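Local coordinates for protein TcpB (PDB 4LQC) that belongs to the TIR-domain proteins of Brucella melitensis, its TIR domain being built around a parallel beta sheet flanked by helices, at residues D8-H13 with A58-G63. The protein carries 2 engineered substitutions. Numbering follows the deposited sequence.
Engineered in segment 8-13: Ala12 (natural residue Ser).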
loop_
_atom_site.group_PDB
_atom_site.type_symbol
_atom_site.label_atom_id
_atom_site.label_comp_id
_atom_site.label_asym_id
_atom_site.label_seq_id
_atom_site.Cartn_x
_atom_site.Cartn_y
_atom_site.Cartn_z
ATOM N N ASP B 8 2.533 -26.499 -2.171
ATOM C CA ASP B 8 2.227 -25.501 -3.190
ATOM C C ASP B 8 2.953 -24.172 -2.941
ATOM O O ASP B 8 3.514 -23.592 -3.866
ATOM C CB ASP B 8 0.717 -25.274 -3.288
ATOM C CG ASP B 8 -0.061 -26.574 -3.421
ATOM O OD1 ASP B 8 0.127 -27.265 -4.443
ATOM O OD2 ASP B 8 -0.865 -26.902 -2.514
ATOM N N PHE B 9 2.950 -23.692 -1.700
ATOM C CA PHE B 9 3.570 -22.400 -1.389
ATOM C C PHE B 9 4.332 -22.429 -0.076
ATOM O O PHE B 9 3.955 -23.158 0.847
ATOM C CB PHE B 9 2.505 -21.324 -1.246
ATOM C CG PHE B 9 1.679 -21.124 -2.464
ATOM C CD1 PHE B 9 2.179 -20.404 -3.540
ATOM C CD2 PHE B 9 0.390 -21.630 -2.534
ATOM C CE1 PHE B 9 1.420 -20.208 -4.676
ATOM C CE2 PHE B 9 -0.384 -21.434 -3.666
ATOM C CZ PHE B 9 0.133 -20.722 -4.741
ATOM N N PHE B 10 5.397 -21.636 0.020
ATOM C CA PHE B 10 5.866 -21.188 1.329
ATOM C C PHE B 10 5.651 -19.689 1.319
ATOM O O PHE B 10 5.639 -19.073 0.243
ATOM C CB PHE B 10 7.326 -21.559 1.612
ATOM C CG PHE B 10 8.337 -20.857 0.726
ATOM C CD1 PHE B 10 9.014 -19.722 1.175
ATOM C CD2 PHE B 10 8.621 -21.341 -0.543
ATOM C CE1 PHE B 10 9.941 -19.088 0.375
ATOM C CE2 PHE B 10 9.551 -20.709 -1.351
ATOM C CZ PHE B 10 10.207 -19.576 -0.895
ATOM N N ILE B 11 5.446 -19.100 2.495
ATOM C CA ILE B 11 5.251 -17.653 2.573
ATOM C C ILE B 11 6.227 -16.969 3.526
ATOM O O ILE B 11 6.103 -17.065 4.753
ATOM C CB ILE B 11 3.785 -17.273 2.869
ATOM C CG1 ILE B 11 3.646 -15.766 2.987
ATOM C CG2 ILE B 11 3.299 -17.949 4.120
ATOM C CD1 ILE B 11 2.231 -15.269 2.741
ATOM N N ALA B 12 7.221 -16.312 2.923
ATOM C CA ALA B 12 8.238 -15.562 3.640
ATOM C C ALA B 12 7.698 -14.191 4.026
ATOM O O ALA B 12 7.113 -13.496 3.205
ATOM C CB ALA B 12 9.488 -15.410 2.772
ATOM N N HIS B 13 7.912 -13.793 5.273
ATOM C CA HIS B 13 7.297 -12.577 5.776
ATOM C C HIS B 13 8.073 -12.080 6.979
ATOM O O HIS B 13 8.767 -12.855 7.646
ATOM C CB HIS B 13 5.890 -12.914 6.233
ATOM C CG HIS B 13 5.848 -14.004 7.256
ATOM N ND1 HIS B 13 6.010 -15.335 6.933
ATOM C CD2 HIS B 13 5.672 -13.963 8.598
ATOM C CE1 HIS B 13 5.929 -16.067 8.032
ATOM N NE2 HIS B 13 5.725 -15.259 9.057
ATOM N N ALA B 58 12.918 -25.489 -2.339
ATOM C CA ALA B 58 13.362 -26.877 -2.375
ATOM C C ALA B 58 12.287 -27.786 -1.803
ATOM O O ALA B 58 12.405 -29.008 -1.857
ATOM C CB ALA B 58 14.671 -27.043 -1.615
ATOM N N ASN B 59 11.232 -27.182 -1.262
ATOM C CA ASN B 59 10.120 -27.933 -0.700
ATOM C C ASN B 59 8.758 -27.497 -1.209
ATOM O O ASN B 59 7.752 -28.082 -0.824
ATOM C CB ASN B 59 10.133 -27.831 0.824
ATOM C CG ASN B 59 11.389 -28.403 1.428
ATOM O OD1 ASN B 59 11.828 -29.498 1.058
ATOM N ND2 ASN B 59 11.991 -27.661 2.359
ATOM N N SER B 60 8.716 -26.483 -2.066
ATOM C CA SER B 60 7.440 -25.952 -2.536
ATOM C C SER B 60 7.469 -25.591 -4.017
ATOM O O SER B 60 8.538 -25.327 -4.574
ATOM C CB SER B 60 7.036 -24.717 -1.720
ATOM O OG SER B 60 7.239 -24.915 -0.326
ATOM N N LYS B 61 6.299 -25.568 -4.657
ATOM C CA LYS B 61 6.229 -25.156 -6.057
ATOM C C LYS B 61 6.542 -23.674 -6.172
ATOM O O LYS B 61 7.355 -23.275 -7.003
ATOM C CB LYS B 61 4.859 -25.458 -6.692
ATOM C CG LYS B 61 4.567 -26.945 -6.891
ATOM C CD LYS B 61 3.241 -27.169 -7.625
ATOM C CE LYS B 61 2.387 -28.253 -6.962
ATOM N NZ LYS B 61 3.124 -29.545 -6.747
ATOM N N PHE B 62 5.918 -22.867 -5.316
ATOM C CA PHE B 62 6.047 -21.417 -5.402
ATOM C C PHE B 62 6.456 -20.732 -4.102
ATOM O O PHE B 62 6.267 -21.264 -3.021
ATOM C CB PHE B 62 4.747 -20.808 -5.918
ATOM C CG PHE B 62 4.493 -21.088 -7.367
ATOM C CD1 PHE B 62 5.146 -20.357 -8.348
ATOM C CD2 PHE B 62 3.617 -22.092 -7.750
ATOM C CE1 PHE B 62 4.910 -20.612 -9.686
ATOM C CE2 PHE B 62 3.383 -22.357 -9.082
ATOM C CZ PHE B 62 4.022 -21.618 -10.051
ATOM N N GLY B 63 7.026 -19.540 -4.230
ATOM C CA GLY B 63 7.378 -18.729 -3.085
ATOM C C GLY B 63 6.608 -17.417 -3.070
ATOM O O GLY B 63 6.560 -16.681 -4.065
#
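Phe9 and Phe10 pair in parallel with Phe62 and Gly63 where strands 7-14 and 60-68, neighbours in the central sheet, begin to run together. Two backbone hydrogen bonds set the register: Phe62 N donates to Asp8 O at 2.9 Å, and Phe10 N to Phe62 O at 3.2 Å. Phe62 O also receives a CA-H...O contact from Phe9 CA at 3.4 Å. On the face carrying Phe9 and Phe62, the two side chains cross obliquely, and Phe9 CD1 comes within 3.5 Å of Phe62 CB, an apolar contact; the Phe62 ring itself turns off from strand 7-14, and Ile138 touches both side chains. The Phe10 ring lies on the other face. Its CG sits between the backbone N and the carbonyl carbon (chi1 67°), and the ring lies over Gly63, whose CA makes a CH-pi contact 3.9 Å from the ring centroid. Ser60 comes to the edge of this ring, its OG 3.8 Å from Phe10 CD2, while that hydroxyl is hydrogen-bonded to Gly56 O. At the start of the pairing, the side chains of Asp8 and Lys61 run alongside each other in the same direction. Asp8 OD1 meets Lys61 CE at 3.5 Å but stays 4.4 Å from Lys61 NZ, too long for a salt bridge; the ammonium is instead salt-bridged to Glu6, and Asp8 OD2 accepts from Lys35 N. Parallel pairing of the first and third strands, with the second, 36-43, flanking the first on its other side, is typical of the flavodoxin-like alpha/beta fold of TIR domains.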